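Local coordinates for protein alkylpurine DNA glycosylase AlkC (Pseudomonas fluorescens, PDB 5VI0) that probably excises alkylated purine bases from DNA as a repair glycosylase that does not flip the damaged nucleotide out of the helix, at residues V296-I301 with V314-A319; R163-W168 with L205-K210. All coordinates share one frame; numbering follows the deposited sequence.

How the interactions relate
Interaction 1 and interaction 2 lie in different architectures of one chain, their centres about 27 Å apart and their nearest atoms about 14 Å apart. Interaction 2 is a buried contact near the spatial centre of the protein, tying the loop 163-168 to helix 195-209 in the helical part through a salt bridge. Interaction 1, partly buried and far out in the beta domain, zips two strands of a hairpin by backbone hydrogen bonds, with aromatic and aliphatic packing on one side and, on the other, small apolar contacts beside a water-linked Asp-Lys pair. No helix or strand is common to both. Each touches DNA chain E: a main-chain amide meets a phosphate in interaction 1, an indole meets a guanine in interaction 2.

Interaction 1 (V296-I301 with V314-A319); sequences VVDYAI and VFKLKA. With nucleotides of chain E.
Val296-Ile301 and Val314-Ala319 are the antiparallel arms of a beta hairpin in the C-terminal beta domain, interrupted by a classic beta bulge. Val297 O takes two donors, Leu317 N at 3.0 Å and Lys318 N at 3.1 Å, so Leu317 is the extra residue and the register slips by one. Val297 N returns a bond to Lys318 O. Beyond the bulge, Tyr299 and Phe315 form a regular hydrogen-bonded pair, Phe315 N reaching Tyr299 O at 2.8 Å. On the side carrying Tyr299 and Phe315, the phenol ring lies across the partner strand: Tyr299 CE1 rests on Phe315 CB and Tyr299 CD1 on Leu317 CG, each at 3.5 Å. Its CG sits between backbone N and carbonyl carbon (chi1 71°), which swings the ring over strand 310-322. The two aromatic planes are 30° apart but slid past each other, so they barely overlap. Ile301 CD1 approaches Phe315 CE1 obliquely. An alanine in place of Tyr299 is likely to open a gap between Phe315 and Leu317 and leave Gln334, which bonds the phenol hydroxyl, without that partner. The other side is mixed: Ala300 CB packs on Val314 CG2, while a water joins Asp298 OD2 to Lys316 NZ, and Asp298 OD1 stays 4.4 Å from that NZ, too long for a salt bridge. Lys316 N points its hydrogen almost straight at OP1 of DA2 of chain E (2.6 Å, 175°), while the sugar C3' of that nucleotide lies at the edge of the Phe315 ring, in its plane. Strand 310-322 is outermost in the sheet; strand 293-304 pairs on its other edge with strand 347-355, and the side chains of Val297, Tyr299 and Leu317 pack on strand 278-287, with Arg332 and Gln334 of strand 327-335 alongside.

Interaction 2 (R163-W168 with L205-K210); sequences RPRLPW and LNDITK. With P4K (polyethylene glycol), chain G; nucleotides of chain E.
Arg163 grips the carboxylate of Asp207 side-on in a salt bridge, NE to OD2 at 3.0 Å and NH2 to OD1 at 3.0 Å. OD2 lies in the guanidinium plane, yet the two flat groups are turned 47° apart, and NE meets OD2 from above the carboxylate plane. Arg165 N reaches the same OD2 from the opposite face, also at 3.0 Å, and a water bridges OD1 to Arg165 O. A bend at chi3 (56°) turns the Arg163 guanidinium back to Asp207. Pro164 CD packs on Asp207 CB at 3.7 Å. The Arg165 guanidinium lays one face over Lys210 CB, and its NH2 forms a salt bridge with Asp211. Together these contacts tie the loop after helix 152-161 to the C-terminal part of helix 195-209, within the helical-repeat DNA alkylation repair domain. Arg163 NH1 has Glu160 and a DNA phosphate as further partners, and Lys210 NZ also binds a phosphate. Farther along the loop, Trp168 NE1 donates to N3 of DG8 of chain E at 3.2 Å, while polyethylene glycol C18 lies over one face of the indole and C20 touches Pro167 CB.

Interaction 1 (V296-I301 with V314-A319)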
# COMPACT_ATOMS: atom_id res chain seq x y z
N VAL A 296 28.20 -9.01 -2.14
CA VAL A 296 27.37 -7.84 -2.35
C VAL A 296 27.50 -7.00 -1.09
O VAL A 296 27.18 -7.46 0.01
CB VAL A 296 25.90 -8.22 -2.61
CG1 VAL A 296 25.04 -6.98 -2.65
CG2 VAL A 296 25.77 -8.99 -3.91
N VAL A 297 28.02 -5.79 -1.25
CA VAL A 297 28.36 -4.92 -0.13
C VAL A 297 27.52 -3.65 -0.23
O VAL A 297 27.58 -2.93 -1.24
CB VAL A 297 29.86 -4.58 -0.12
CG1 VAL A 297 30.20 -3.79 1.13
CG2 VAL A 297 30.71 -5.83 -0.24
N ASP A 298 26.77 -3.36 0.82
CA ASP A 298 25.89 -2.20 0.89
C ASP A 298 26.11 -1.51 2.23
O ASP A 298 26.81 -2.02 3.11
CB ASP A 298 24.41 -2.59 0.75
CG ASP A 298 24.10 -3.25 -0.58
OD1 ASP A 298 24.72 -2.88 -1.61
OD2 ASP A 298 23.24 -4.15 -0.61
N TYR A 299 25.50 -0.34 2.38
CA TYR A 299 25.45 0.29 3.70
C TYR A 299 24.11 0.98 3.90
O TYR A 299 23.43 1.37 2.94
CB TYR A 299 26.62 1.26 3.91
CG TYR A 299 26.56 2.53 3.11
CD1 TYR A 299 26.89 2.55 1.77
CD2 TYR A 299 26.19 3.72 3.71
CE1 TYR A 299 26.84 3.74 1.04
CE2 TYR A 299 26.14 4.90 2.99
CZ TYR A 299 26.47 4.91 1.66
OH TYR A 299 26.41 6.09 0.96
N ALA A 300 23.70 1.09 5.14
CA ALA A 300 22.43 1.71 5.47
C ALA A 300 22.66 2.83 6.46
O ALA A 300 23.49 2.72 7.36
CB ALA A 300 21.44 0.70 6.03
N ILE A 301 21.94 3.92 6.26
CA ILE A 301 21.92 5.05 7.17
C ILE A 301 20.56 5.04 7.86
O ILE A 301 19.52 5.02 7.19
CB ILE A 301 22.15 6.37 6.41
CG1 ILE A 301 23.49 6.29 5.66
CG2 ILE A 301 22.13 7.55 7.37
CD1 ILE A 301 23.94 7.60 5.01
N VAL A 314 19.09 1.98 2.35
CA VAL A 314 20.24 1.20 1.91
C VAL A 314 20.80 1.76 0.61
O VAL A 314 20.07 1.92 -0.37
CB VAL A 314 19.85 -0.28 1.73
CG1 VAL A 314 20.95 -1.02 0.98
CG2 VAL A 314 19.63 -0.90 3.07
N PHE A 315 22.11 2.00 0.59
CA PHE A 315 22.84 2.36 -0.63
C PHE A 315 23.79 1.23 -1.04
O PHE A 315 24.29 0.48 -0.20
CB PHE A 315 23.62 3.66 -0.45
CG PHE A 315 22.78 4.81 0.02
CD1 PHE A 315 22.60 5.05 1.38
CD2 PHE A 315 22.13 5.62 -0.89
CE1 PHE A 315 21.81 6.08 1.81
CE2 PHE A 315 21.33 6.67 -0.46
CZ PHE A 315 21.17 6.89 0.90
N LYS A 316 24.05 1.13 -2.35
CA LYS A 316 24.96 0.13 -2.89
C LYS A 316 26.40 0.63 -2.88
O LYS A 316 26.68 1.76 -3.30
CB LYS A 316 24.57 -0.25 -4.32
CG LYS A 316 23.25 -0.97 -4.42
CD LYS A 316 23.11 -1.71 -5.74
CE LYS A 316 21.75 -2.41 -5.81
NZ LYS A 316 21.38 -3.05 -4.49
N LEU A 317 27.31 -0.22 -2.40
CA LEU A 317 28.75 0.04 -2.44
C LEU A 317 29.45 -0.71 -3.56
O LEU A 317 30.04 -0.09 -4.45
CB LEU A 317 29.38 -0.32 -1.09
CG LEU A 317 29.27 0.77 -0.04
CD1 LEU A 317 29.62 0.25 1.36
CD2 LEU A 317 30.15 1.95 -0.44
N LYS A 318 29.38 -2.04 -3.56
CA LYS A 318 30.22 -2.80 -4.47
C LYS A 318 29.74 -4.23 -4.53
O LYS A 318 29.40 -4.82 -3.50
CB LYS A 318 31.68 -2.75 -3.99
CG LYS A 318 32.71 -3.25 -4.96
CD LYS A 318 34.10 -3.05 -4.38
CE LYS A 318 35.21 -3.49 -5.32
NZ LYS A 318 35.34 -2.61 -6.50
N ALA A 319 29.70 -4.79 -5.74
CA ALA A 319 29.44 -6.21 -5.96
C ALA A 319 30.61 -6.78 -6.74
O ALA A 319 30.83 -6.41 -7.89
CB ALA A 319 28.13 -6.43 -6.71
P DA E 2 21.67 2.84 -4.93
OP1 DA E 2 22.83 2.67 -4.01
OP2 DA E 2 20.39 2.13 -4.72
O5' DA E 2 21.23 4.37 -4.98
C5' DA E 2 22.17 5.38 -5.22
C4' DA E 2 21.48 6.74 -5.22
O4' DA E 2 20.69 6.86 -6.41
C3' DA E 2 20.54 6.98 -4.04
O3' DA E 2 20.71 8.33 -3.56
C2' DA E 2 19.14 6.69 -4.60
C1' DA E 2 19.30 6.90 -6.10
N9 DA E 2 18.62 5.89 -6.94
C8 DA E 2 18.13 4.67 -6.54
N7 DA E 2 17.59 3.98 -7.53
C5 DA E 2 17.75 4.80 -8.64
C6 DA E 2 17.39 4.65 -10.01
N6 DA E 2 16.77 3.57 -10.51
N1 DA E 2 17.70 5.65 -10.84
C2 DA E 2 18.30 6.74 -10.36
N3 DA E 2 18.69 6.99 -9.11
C4 DA E 2 18.39 5.97 -8.30
O HOH W 1 22.20 -5.15 -2.75

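Interaction 2 (R163-W168 with L205-K210)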
# COMPACT_ATOMS: atom_id res chain seq x y z
N ARG A 163 -7.26 -3.13 4.43
CA ARG A 163 -5.89 -2.68 4.65
C ARG A 163 -5.86 -1.69 5.81
O ARG A 163 -6.74 -0.84 5.92
CB ARG A 163 -5.30 -2.02 3.41
CG ARG A 163 -5.03 -2.93 2.22
CD ARG A 163 -4.63 -2.09 1.02
NE ARG A 163 -3.48 -1.25 1.33
CZ ARG A 163 -2.79 -0.54 0.44
NH1 ARG A 163 -3.12 -0.58 -0.84
NH2 ARG A 163 -1.75 0.18 0.83
N PRO A 164 -4.84 -1.75 6.66
CA PRO A 164 -4.68 -0.69 7.67
C PRO A 164 -4.58 0.70 7.07
O PRO A 164 -5.24 1.62 7.56
CB PRO A 164 -3.38 -1.09 8.39
CG PRO A 164 -3.16 -2.52 8.02
CD PRO A 164 -3.73 -2.72 6.68
N ARG A 165 -3.79 0.87 6.01
CA ARG A 165 -3.52 2.20 5.46
C ARG A 165 -3.88 2.35 3.99
O ARG A 165 -3.01 2.65 3.17
CB ARG A 165 -2.05 2.56 5.63
CG ARG A 165 -1.53 2.29 7.00
CD ARG A 165 -0.22 2.97 7.19
NE ARG A 165 0.25 2.77 8.55
CZ ARG A 165 1.14 3.54 9.15
NH1 ARG A 165 1.69 4.57 8.50
NH2 ARG A 165 1.49 3.27 10.40
N LEU A 166 -5.14 2.18 3.64
CA LEU A 166 -5.57 2.36 2.26
C LEU A 166 -5.38 3.82 1.82
O LEU A 166 -5.81 4.73 2.53
CB LEU A 166 -7.03 1.95 2.14
CG LEU A 166 -7.55 1.94 0.71
CD1 LEU A 166 -6.85 0.84 -0.06
CD2 LEU A 166 -9.05 1.73 0.76
N PRO A 167 -4.73 4.08 0.69
CA PRO A 167 -4.64 5.48 0.23
C PRO A 167 -6.00 6.06 -0.13
O PRO A 167 -6.89 5.37 -0.64
CB PRO A 167 -3.71 5.38 -0.99
CG PRO A 167 -2.77 4.20 -0.62
CD PRO A 167 -3.70 3.21 0.06
N TRP A 168 -6.18 7.35 0.18
CA TRP A 168 -7.43 8.09 0.02
C TRP A 168 -8.52 7.62 0.96
O TRP A 168 -9.69 7.83 0.70
CB TRP A 168 -7.97 8.04 -1.43
CG TRP A 168 -7.21 8.91 -2.40
CD1 TRP A 168 -5.99 9.52 -2.18
CD2 TRP A 168 -7.60 9.28 -3.72
NE1 TRP A 168 -5.61 10.23 -3.28
CE2 TRP A 168 -6.57 10.10 -4.25
CE3 TRP A 168 -8.72 9.00 -4.52
CZ2 TRP A 168 -6.63 10.65 -5.53
CZ3 TRP A 168 -8.77 9.54 -5.80
CH2 TRP A 168 -7.73 10.35 -6.30
N LEU A 205 0.10 -6.38 3.38
CA LEU A 205 1.23 -6.77 4.24
C LEU A 205 2.25 -5.64 4.37
O LEU A 205 2.80 -5.42 5.45
CB LEU A 205 1.90 -8.02 3.69
CG LEU A 205 1.10 -9.31 3.84
CD1 LEU A 205 1.73 -10.43 3.03
CD2 LEU A 205 1.01 -9.69 5.31
N ASN A 206 2.51 -4.92 3.28
CA ASN A 206 3.38 -3.75 3.37
C ASN A 206 2.89 -2.77 4.43
O ASN A 206 3.66 -2.34 5.29
CB ASN A 206 3.47 -3.06 2.01
CG ASN A 206 4.54 -2.00 1.99
OD1 ASN A 206 5.63 -2.19 2.53
ND2 ASN A 206 4.23 -0.87 1.38
N ASP A 207 1.60 -2.39 4.37
CA ASP A 207 0.97 -1.58 5.43
C ASP A 207 1.26 -2.13 6.82
O ASP A 207 1.60 -1.37 7.74
CB ASP A 207 -0.54 -1.51 5.23
CG ASP A 207 -0.95 -0.68 4.04
OD1 ASP A 207 -0.07 -0.21 3.26
OD2 ASP A 207 -2.17 -0.48 3.90
N ILE A 208 1.11 -3.44 7.01
CA ILE A 208 1.36 -4.02 8.33
C ILE A 208 2.81 -3.81 8.76
O ILE A 208 3.08 -3.57 9.95
CB ILE A 208 0.97 -5.50 8.36
CG1 ILE A 208 -0.51 -5.68 8.00
CG2 ILE A 208 1.24 -6.10 9.74
CD1 ILE A 208 -0.94 -7.10 8.04
N THR A 209 3.77 -3.86 7.82
CA THR A 209 5.16 -3.72 8.25
C THR A 209 5.46 -2.33 8.78
O THR A 209 6.46 -2.15 9.49
CB THR A 209 6.18 -4.05 7.13
OG1 THR A 209 6.13 -3.08 6.07
CG2 THR A 209 5.97 -5.43 6.57
N LYS A 210 4.62 -1.35 8.46
CA LYS A 210 4.81 -0.02 9.02
C LYS A 210 4.64 -0.01 10.54
O LYS A 210 5.19 0.87 11.20
CB LYS A 210 3.85 0.97 8.37
CG LYS A 210 3.86 0.97 6.84
CD LYS A 210 5.27 1.15 6.28
CE LYS A 210 5.27 1.43 4.78
NZ LYS A 210 4.49 2.66 4.41
O1 P4K G . -8.75 -7.68 -13.60
C1 P4K G . -8.30 -6.34 -13.56
C2 P4K G . -8.77 -5.61 -12.29
O2 P4K G . -9.09 -4.27 -12.58
C3 P4K G . -10.27 -3.75 -12.00
C4 P4K G . -11.02 -2.88 -13.03
O3 P4K G . -12.42 -2.90 -12.85
C5 P4K G . -13.22 -3.27 -13.96
C6 P4K G . -12.80 -2.50 -15.22
O4 P4K G . -13.87 -1.73 -15.72
C7 P4K G . -13.55 -0.61 -16.52
C8 P4K G . -12.37 0.18 -15.93
O5 P4K G . -11.91 1.10 -16.89
C9 P4K G . -12.02 2.46 -16.53
C10 P4K G . -10.79 2.96 -15.76
O6 P4K G . -11.00 3.07 -14.37
C11 P4K G . -10.24 2.16 -13.60
C12 P4K G . -10.00 2.69 -12.18
O7 P4K G . -10.64 1.81 -11.28
C13 P4K G . -11.22 2.37 -10.12
C14 P4K G . -10.30 2.07 -8.93
O8 P4K G . -10.66 2.81 -7.79
C15 P4K G . -10.25 4.15 -7.74
C16 P4K G . -8.73 4.21 -7.64
C17 P4K G . -7.06 5.86 -7.74
C18 P4K G . -6.42 6.75 -6.68
C19 P4K G . -5.25 6.30 -4.66
C20 P4K G . -3.91 6.99 -4.36
C21 P4K G . -1.86 5.86 -4.92
C22 P4K G . -1.67 4.90 -6.10
C23 P4K G . -0.33 5.21 -8.05
C24 P4K G . 0.59 6.40 -8.29
C25 P4K G . -0.58 8.23 -9.17
C26 P4K G . -0.70 9.04 -10.45
C27 P4K G . -2.73 8.72 -11.58
C28 P4K G . -3.08 8.58 -13.07
C29 P4K G . -1.49 8.64 -14.84
C30 P4K G . -0.40 7.78 -15.48
O10 P4K G . -5.39 6.04 -6.03
O11 P4K G . -2.95 6.65 -5.33
O12 P4K G . -0.39 5.06 -6.66
O13 P4K G . 0.22 7.12 -9.43
O14 P4K G . -1.42 8.28 -11.38
O15 P4K G . -2.05 7.92 -13.76
O9 P4K G . -8.35 5.51 -7.31
P DG E 8 -5.33 15.76 -8.57
OP1 DG E 8 -6.59 15.88 -9.34
OP2 DG E 8 -4.34 16.85 -8.59
O5' DG E 8 -5.64 15.49 -7.03
C5' DG E 8 -6.56 14.48 -6.64
C4' DG E 8 -6.33 14.12 -5.19
O4' DG E 8 -5.03 13.45 -5.05
C3' DG E 8 -6.29 15.31 -4.23
O3' DG E 8 -6.86 14.94 -2.99
C2' DG E 8 -4.79 15.54 -4.07
C1' DG E 8 -4.33 14.09 -4.01
N9 DG E 8 -2.88 13.88 -4.12
C8 DG E 8 -1.93 14.81 -4.50
N7 DG E 8 -0.70 14.35 -4.44
C5 DG E 8 -0.85 13.04 -3.99
C6 DG E 8 0.13 12.04 -3.72
O6 DG E 8 1.36 12.11 -3.85
N1 DG E 8 -0.46 10.86 -3.26
C2 DG E 8 -1.81 10.67 -3.09
N2 DG E 8 -2.19 9.47 -2.64
N3 DG E 8 -2.73 11.59 -3.32
C4 DG E 8 -2.19 12.74 -3.77
O HOH W 2 -0.47 2.69 2.60